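Local coordinates for protein Agap007691-pb (Anopheles gambiae, PDB 5C98) that is a mosquito serpin of unknown biological function that may inhibit serine endopeptidases, at residues E63-Q66 / G70-E73; S42-R47 / Q83-Q88. All blocks are in the same frame, centred on the assembly; numbering follows the deposited sequence.

Interaction 1 (E63-Q66 / G70-E73); sequences EDFQ and GLPE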
ATOM      1  N   GLU A  63       6.444 -12.704 -19.115  1.00 19.18           N
ATOM      2  CA  GLU A  63       5.142 -13.355 -19.120  1.00 21.51           C
ATOM      3  C   GLU A  63       4.454 -13.183 -17.777  1.00 21.69           C
ATOM      4  O   GLU A  63       3.277 -12.815 -17.714  1.00 22.46           O
ATOM      5  CB  GLU A  63       5.308 -14.833 -19.460  1.00 21.49           C
ATOM      6  CG  GLU A  63       3.999 -15.590 -19.575  1.00 25.20           C
ATOM      7  CD  GLU A  63       4.227 -17.051 -19.917  1.00 27.28           C
ATOM      8  OE1 GLU A  63       4.460 -17.843 -18.981  1.00 32.01           O
ATOM      9  OE2 GLU A  63       4.202 -17.384 -21.112  1.00 29.90           O
ATOM     10  N   ASP A  64       5.176 -13.439 -16.685  1.00 20.20           N
ATOM     11  CA  ASP A  64       4.620 -13.247 -15.352  1.00 20.93           C
ATOM     12  C   ASP A  64       4.049 -11.844 -15.189  1.00 17.52           C
ATOM     13  O   ASP A  64       2.982 -11.664 -14.598  1.00 20.28           O
ATOM     14  CB  ASP A  64       5.697 -13.464 -14.290  1.00 24.22           C
ATOM     15  CG  ASP A  64       5.794 -14.894 -13.797  1.00 34.89           C
ATOM     16  OD1 ASP A  64       5.167 -15.808 -14.369  1.00 34.67           O
ATOM     17  OD2 ASP A  64       6.547 -15.097 -12.815  1.00 32.79           O
ATOM     18  N   PHE A  65       4.780 -10.827 -15.632  1.00 20.08           N
ATOM     19  CA  PHE A  65       4.324  -9.465 -15.396  1.00 16.87           C
ATOM     20  C   PHE A  65       3.150  -9.115 -16.296  1.00 19.15           C
ATOM     21  O   PHE A  65       2.294  -8.313 -15.912  1.00 19.05           O
ATOM     22  CB  PHE A  65       5.466  -8.486 -15.658  1.00 17.75           C
ATOM     23  CG  PHE A  65       6.516  -8.436 -14.577  1.00 20.29           C
ATOM     24  CD1 PHE A  65       6.590  -9.389 -13.578  1.00 21.17           C
ATOM     25  CD2 PHE A  65       7.435  -7.401 -14.565  1.00 20.49           C
ATOM     26  CE1 PHE A  65       7.575  -9.323 -12.616  1.00 20.08           C
ATOM     27  CE2 PHE A  65       8.423  -7.318 -13.581  1.00 19.90           C
ATOM     28  CZ  PHE A  65       8.497  -8.288 -12.618  1.00 23.29           C
ATOM     29  N   GLN A  66       3.097  -9.692 -17.492  1.00 19.16           N
ATOM     30  CA  GLN A  66       1.933  -9.526 -18.350  1.00 19.67           C
ATOM     31  C   GLN A  66       0.696 -10.100 -17.679  1.00 21.83           C
ATOM     32  O   GLN A  66      -0.365  -9.475 -17.669  1.00 22.70           O
ATOM     33  CB  GLN A  66       2.207 -10.198 -19.695  1.00 22.79           C
ATOM     34  CG  GLN A  66       3.179  -9.402 -20.555  1.00 26.41           C
ATOM     35  CD  GLN A  66       3.864 -10.237 -21.617  1.00 23.69           C
ATOM     36  OE1 GLN A  66       3.438 -11.359 -21.941  1.00 27.07           O
ATOM     37  NE2 GLN A  66       4.935  -9.687 -22.180  1.00 25.88           N
ATOM     38  N   GLY A  70      -0.970  -6.996 -16.299  1.00 18.64           N
ATOM     39  CA  GLY A  70      -1.498  -6.554 -17.575  1.00 22.02           C
ATOM     40  C   GLY A  70      -0.577  -5.642 -18.354  1.00 26.63           C
ATOM     41  O   GLY A  70      -1.050  -4.851 -19.173  1.00 27.54           O
ATOM     42  N   LEU A  71       0.731  -5.743 -18.143  1.00 22.26           N
ATOM     43  CA  LEU A  71       1.661  -4.859 -18.835  1.00 21.49           C
ATOM     44  C   LEU A  71       1.600  -5.079 -20.347  1.00 23.39           C
ATOM     45  O   LEU A  71       1.418  -6.218 -20.807  1.00 24.56           O
ATOM     46  CB  LEU A  71       3.085  -5.125 -18.359  1.00 17.99           C
ATOM     47  CG  LEU A  71       3.339  -4.925 -16.884  1.00 19.35           C
ATOM     48  CD1 LEU A  71       4.848  -4.844 -16.602  1.00 20.05           C
ATOM     49  CD2 LEU A  71       2.638  -3.673 -16.321  1.00 18.55           C
ATOM     50  N   PRO A  72       1.767  -4.021 -21.146  1.00 23.35           N
ATOM     51  CA  PRO A  72       1.806  -4.179 -22.606  1.00 24.40           C
ATOM     52  C   PRO A  72       2.950  -5.072 -23.061  1.00 29.25           C
ATOM     53  O   PRO A  72       4.055  -5.032 -22.512  1.00 25.14           O
ATOM     54  CB  PRO A  72       2.011  -2.744 -23.108  1.00 26.94           C
ATOM     55  CG  PRO A  72       1.451  -1.888 -22.057  1.00 28.85           C
ATOM     56  CD  PRO A  72       1.733  -2.601 -20.750  1.00 23.09           C
ATOM     57  N   GLU A  73       2.686  -5.852 -24.113  1.00 25.02           N
ATOM     58  CA  GLU A  73       3.755  -6.587 -24.779  1.00 24.13           C
ATOM     59  C   GLU A  73       4.736  -5.652 -25.468  1.00 27.54           C
ATOM     60  O   GLU A  73       5.891  -6.024 -25.693  1.00 33.63           O
ATOM     61  CB  GLU A  73       3.170  -7.553 -25.799  1.00 34.78           C
ATOM     62  CG  GLU A  73       2.476  -8.729 -25.162  1.00 33.14           C
ATOM     63  CD  GLU A  73       2.209  -9.839 -26.169  1.00 51.99           C
ATOM     64  OE1 GLU A  73       1.492  -9.584 -27.161  1.00 46.58           O
ATOM     65  OE2 GLU A  73       2.737 -10.957 -25.979  1.00 57.41           O
TER
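F65 and L71 meet in the apolar part of this contact, where the chain leaves helix 59-69. Their side chains run alongside each other and point the same way: methyl CD1 of L71 rests 3.8 Å from CB of F65 and reaches the ring obliquely, while CG of L71 sits 3.7 Å from the carbonyl O of F65. A branched leucine suits this place, because one methyl can cover the base of the phenylalanine while the side chain also touches R47 and S51 of helix 43-51, Y54, and Q81 of helix 75-89. The F65 side chain also touches L50 of helix 43-51, and its ring meets that of F69.

The backbone supplies the polar link. G70 is the first residue past the helical conformation, with a positive phi that favours glycine. Its N donates a weak, bent bond to O of Q66 (2.9 Å, 129° at the hydrogen).

Toward the surface, Q66 and E73 cross at about a right angle, with amide and carboxylate planes 89° apart. They touch through van der Waals contact, NE2 of Q66 to CG of E73 at 4.0 Å. With chi1 of Q66 at -74°, CG stands beside the backbone N and comes within 3.6 Å of the carbonyl O of L71. Farther along this extended chain, NE2 is hydrogen-bonded to the hydroxyl of Y54, which also bonds to O of P72. Glutamine therefore brings an apolar stem and a polar end to the bend. This is a glycine C' helix end, turning the chain from helix 59-69 to helix 75-89 in the helical part of the serpin fold.

Interaction 2 (S42-R47 / Q83-Q88); sequences SPYHVR and QRLAQQ
Y44 and R47 of helix 43-51 reach across to L85 of helix 75-89, two helices of the serpin fold that run roughly antiparallel. The axes of the short segments stay 11.1 Å apart, with 141° between their directions, so long side chains and a water molecule span the gap instead of close backbone packing.

Along the second helix, L85 points at the first helix and carries most of the apolar contact. The tyrosine lies across it at about a right angle and touches with its hydroxyl: OH of Y44 is 3.5 Å from CD2 of L85 and 3.6 Å from its CB. The other methyl, CD1, lies over one face of the R47 guanidinium, offset toward the rim, and approaches NH2 of R47 to 4.0 Å. A turn about the CB-CG bond (chi2 -95°) bends the arginine chain and brings its guanidinium against CD1 of L85, and its NH2 is hydrogen-bonded to OE1 of Q81, about one turn before L85. Leucine suits the spot because its two methyls serve different neighbours. Arginine can lay a flat face against carbon while its N-H groups bond at the rim.

Three residues after L85, Q88 extends its amide toward the tyrosine and completes a bridge through one water. Phenol and amide are too far apart to bond directly, and the water fills the place between them. It accepts from NE2 of Q88 at 2.8 Å, donates to the backbone O of L85 at 2.8 Å, and meets OH of Y44 at 2.7 Å, lying in the plane of the ring at its edge.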
ATOM      1  N   SER A  42       0.112  -1.301  -0.608  1.00 12.84           N
ATOM      2  CA  SER A  42      -0.229  -0.651  -1.870  1.00 12.66           C
ATOM      3  C   SER A  42       0.163  -1.581  -2.998  1.00 13.52           C
ATOM      4  O   SER A  42       1.275  -1.499  -3.532  1.00 12.95           O
ATOM      5  CB  SER A  42       0.499   0.680  -1.991  1.00 13.25           C
ATOM      6  OG  SER A  42       0.249   1.248  -3.248  1.00 14.80           O
ATOM      7  N   PRO A  43      -0.723  -2.489  -3.373  1.00 11.96           N
ATOM      8  CA  PRO A  43      -0.440  -3.339  -4.538  1.00 12.50           C
ATOM      9  C   PRO A  43      -0.181  -2.528  -5.791  1.00 13.69           C
ATOM     10  O   PRO A  43       0.591  -2.953  -6.656  1.00 13.76           O
ATOM     11  CB  PRO A  43      -1.697  -4.212  -4.627  1.00 13.06           C
ATOM     12  CG  PRO A  43      -2.184  -4.269  -3.161  1.00 14.18           C
ATOM     13  CD  PRO A  43      -1.958  -2.894  -2.680  1.00 13.14           C
ATOM     14  N   TYR A  44      -0.842  -1.389  -5.934  1.00 13.05           N
ATOM     15  CA  TYR A  44      -0.613  -0.546  -7.098  1.00 12.20           C
ATOM     16  C   TYR A  44       0.840  -0.135  -7.167  1.00 14.62           C
ATOM     17  O   TYR A  44       1.443  -0.173  -8.249  1.00 14.42           O
ATOM     18  CB  TYR A  44      -1.516   0.685  -7.030  1.00 14.80           C
ATOM     19  CG  TYR A  44      -1.549   1.581  -8.271  1.00 16.72           C
ATOM     20  CD1 TYR A  44      -1.635   1.031  -9.542  1.00 15.51           C
ATOM     21  CD2 TYR A  44      -1.589   2.953  -8.144  1.00 17.55           C
ATOM     22  CE1 TYR A  44      -1.730   1.837 -10.661  1.00 17.78           C
ATOM     23  CE2 TYR A  44      -1.673   3.770  -9.273  1.00 16.70           C
ATOM     24  CZ  TYR A  44      -1.744   3.194 -10.499  1.00 17.20           C
ATOM     25  OH  TYR A  44      -1.849   3.974 -11.629  1.00 19.29           O
ATOM     26  N   HIS A  45       1.433   0.292  -6.036  1.00 14.16           N
ATOM     27  CA  HIS A  45       2.837   0.663  -6.102  1.00 11.60           C
ATOM     28  C   HIS A  45       3.754  -0.555  -6.219  1.00 13.68           C
ATOM     29  O   HIS A  45       4.842  -0.447  -6.797  1.00 15.36           O
ATOM     30  CB  HIS A  45       3.231   1.571  -4.972  1.00 14.14           C
ATOM     31  CG  HIS A  45       4.496   2.297  -5.249  1.00 14.19           C
ATOM     32  ND1 HIS A  45       5.628   2.144  -4.487  1.00 16.42           N
ATOM     33  CD2 HIS A  45       4.797   3.187  -6.213  1.00 14.82           C
ATOM     34  CE1 HIS A  45       6.588   2.907  -4.987  1.00 16.43           C
ATOM     35  NE2 HIS A  45       6.110   3.543  -6.043  1.00 15.62           N
ATOM     36  N   VAL A  46       3.344  -1.715  -5.696  1.00 13.39           N
ATOM     37  CA  VAL A  46       4.079  -2.952  -5.973  1.00 14.40           C
ATOM     38  C   VAL A  46       4.209  -3.131  -7.483  1.00 14.31           C
ATOM     39  O   VAL A  46       5.298  -3.372  -8.009  1.00 14.78           O
ATOM     40  CB  VAL A  46       3.395  -4.151  -5.286  1.00 13.77           C
ATOM     41  CG1 VAL A  46       3.883  -5.495  -5.831  1.00 12.99           C
ATOM     42  CG2 VAL A  46       3.545  -4.103  -3.775  1.00 15.67           C
ATOM     43  N   ARG A  47       3.089  -3.011  -8.193  1.00 13.97           N
ATOM     44  CA  ARG A  47       3.070  -3.106  -9.656  1.00 14.13           C
ATOM     45  C   ARG A  47       3.954  -2.040 -10.289  1.00 16.36           C
ATOM     46  O   ARG A  47       4.769  -2.337 -11.182  1.00 15.54           O
ATOM     47  CB  ARG A  47       1.616  -3.036 -10.164  1.00 15.10           C
ATOM     48  CG  ARG A  47       1.487  -2.842 -11.674  1.00 17.03           C
ATOM     49  CD  ARG A  47       1.324  -1.381 -12.027  1.00 19.01           C
ATOM     50  NE  ARG A  47       1.101  -1.201 -13.465  1.00 18.43           N
ATOM     51  CZ  ARG A  47      -0.082  -1.352 -14.052  1.00 19.23           C
ATOM     52  NH1 ARG A  47      -1.157  -1.672 -13.344  1.00 21.89           N
ATOM     53  NH2 ARG A  47      -0.197  -1.146 -15.365  1.00 18.63           N
ATOM     54  N   GLN A  83       5.738   5.370 -16.443  1.00 17.60           N
ATOM     55  CA  GLN A  83       6.138   6.738 -16.124  1.00 17.24           C
ATOM     56  C   GLN A  83       4.917   7.598 -15.845  1.00 18.50           C
ATOM     57  O   GLN A  83       4.900   8.392 -14.905  1.00 19.35           O
ATOM     58  CB  GLN A  83       6.939   7.333 -17.286  1.00 19.57           C
ATOM     59  CG  GLN A  83       8.335   6.786 -17.429  1.00 21.79           C
ATOM     60  CD  GLN A  83       9.044   7.343 -18.639  1.00 22.85           C
ATOM     61  OE1 GLN A  83       8.659   7.082 -19.780  1.00 28.53           O
ATOM     62  NE2 GLN A  83      10.046   8.165 -18.396  1.00 28.26           N
ATOM     63  N   ARG A  84       3.911   7.495 -16.704  1.00 18.43           N
ATOM     64  CA  ARG A  84       2.704   8.295 -16.557  1.00 20.02           C
ATOM     65  C   ARG A  84       1.977   7.939 -15.266  1.00 19.30           C
ATOM     66  O   ARG A  84       1.538   8.822 -14.516  1.00 20.04           O
ATOM     67  CB  ARG A  84       1.819   8.050 -17.786  1.00 22.38           C
ATOM     68  CG  ARG A  84       0.549   8.864 -17.845  1.00 32.76           C
ATOM     69  CD  ARG A  84      -0.167   8.648 -19.189  1.00 32.23           C
ATOM     70  NE  ARG A  84      -0.525   7.250 -19.416  1.00 39.54           N
ATOM     71  CZ  ARG A  84      -1.586   6.651 -18.884  1.00 33.15           C
ATOM     72  NH1 ARG A  84      -2.399   7.324 -18.083  1.00 32.85           N
ATOM     73  NH2 ARG A  84      -1.839   5.375 -19.152  1.00 41.14           N
ATOM     74  N   LEU A  85       1.832   6.647 -14.996  1.00 18.12           N
ATOM     75  CA  LEU A  85       1.085   6.229 -13.814  1.00 17.44           C
ATOM     76  C   LEU A  85       1.820   6.583 -12.534  1.00 18.89           C
ATOM     77  O   LEU A  85       1.188   6.992 -11.549  1.00 17.28           O
ATOM     78  CB  LEU A  85       0.818   4.734 -13.872  1.00 15.82           C
ATOM     79  CG  LEU A  85      -0.099   4.290 -15.019  1.00 18.46           C
ATOM     80  CD1 LEU A  85      -0.274   2.788 -14.933  1.00 20.31           C
ATOM     81  CD2 LEU A  85      -1.454   4.963 -15.000  1.00 19.05           C
ATOM     82  N   ALA A  86       3.145   6.430 -12.520  1.00 17.25           N
ATOM     83  CA  ALA A  86       3.903   6.745 -11.318  1.00 18.98           C
ATOM     84  C   ALA A  86       3.879   8.234 -11.019  1.00 18.86           C
ATOM     85  O   ALA A  86       3.828   8.638  -9.856  1.00 19.69           O
ATOM     86  CB  ALA A  86       5.335   6.257 -11.456  1.00 19.45           C
ATOM     87  N   GLN A  87       3.914   9.065 -12.061  1.00 19.13           N
ATOM     88  CA  GLN A  87       3.891  10.505 -11.845  1.00 21.78           C
ATOM     89  C   GLN A  87       2.537  10.958 -11.323  1.00 23.89           C
ATOM     90  O   GLN A  87       2.462  11.880 -10.508  1.00 24.19           O
ATOM     91  CB  GLN A  87       4.234  11.225 -13.154  1.00 24.80           C
ATOM     92  CG  GLN A  87       4.279  12.744 -13.039  1.00 33.08           C
ATOM     93  CD  GLN A  87       4.720  13.425 -14.322  1.00 54.66           C
ATOM     94  OE1 GLN A  87       5.731  13.056 -14.919  1.00 61.02           O
ATOM     95  NE2 GLN A  87       3.961  14.427 -14.750  1.00 64.56           N
ATOM     96  N   GLN A  88       1.462  10.315 -11.772  1.00 21.28           N
ATOM     97  CA  GLN A  88       0.127  10.644 -11.287  1.00 20.36           C
ATOM     98  C   GLN A  88      -0.056  10.227  -9.828  1.00 23.89           C
ATOM     99  O   GLN A  88      -0.712  10.932  -9.057  1.00 27.71           O
ATOM    100  CB  GLN A  88      -0.895   9.960 -12.199  1.00 21.18           C
ATOM    101  CG  GLN A  88      -2.324   9.932 -11.715  1.00 31.15           C
ATOM    102  CD  GLN A  88      -3.261   9.312 -12.745  1.00 42.15           C
ATOM    103  OE1 GLN A  88      -4.106  10.001 -13.315  1.00 59.02           O
ATOM    104  NE2 GLN A  88      -3.109   8.006 -12.997  1.00 29.68           N
TER
HETATM  105  O   HOH W   1      -1.543   6.592 -11.229  1.00 19.26           O

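How the interactions relate
After helix 15-32 and strand 39-41 the chain runs through helix 43-51, then helix 59-69, the bend at 70-73 and helix 75-89. Interaction 1 closes a short turn, with three residues between its segments, at the end of helix 59-69. Interaction 2 closes the much longer excursion from 42-47 to 83-88, and interaction 1 is nested wholly inside it. The former shapes the corner between two successive helices; the latter fastens the last helix of the excursion back to the first. Their centres are 15 Å apart, yet they touch directly: CD2 of L71 lies 3.9 Å from NH2 of R47, so the bend packs against the arginine that interaction 2 uses.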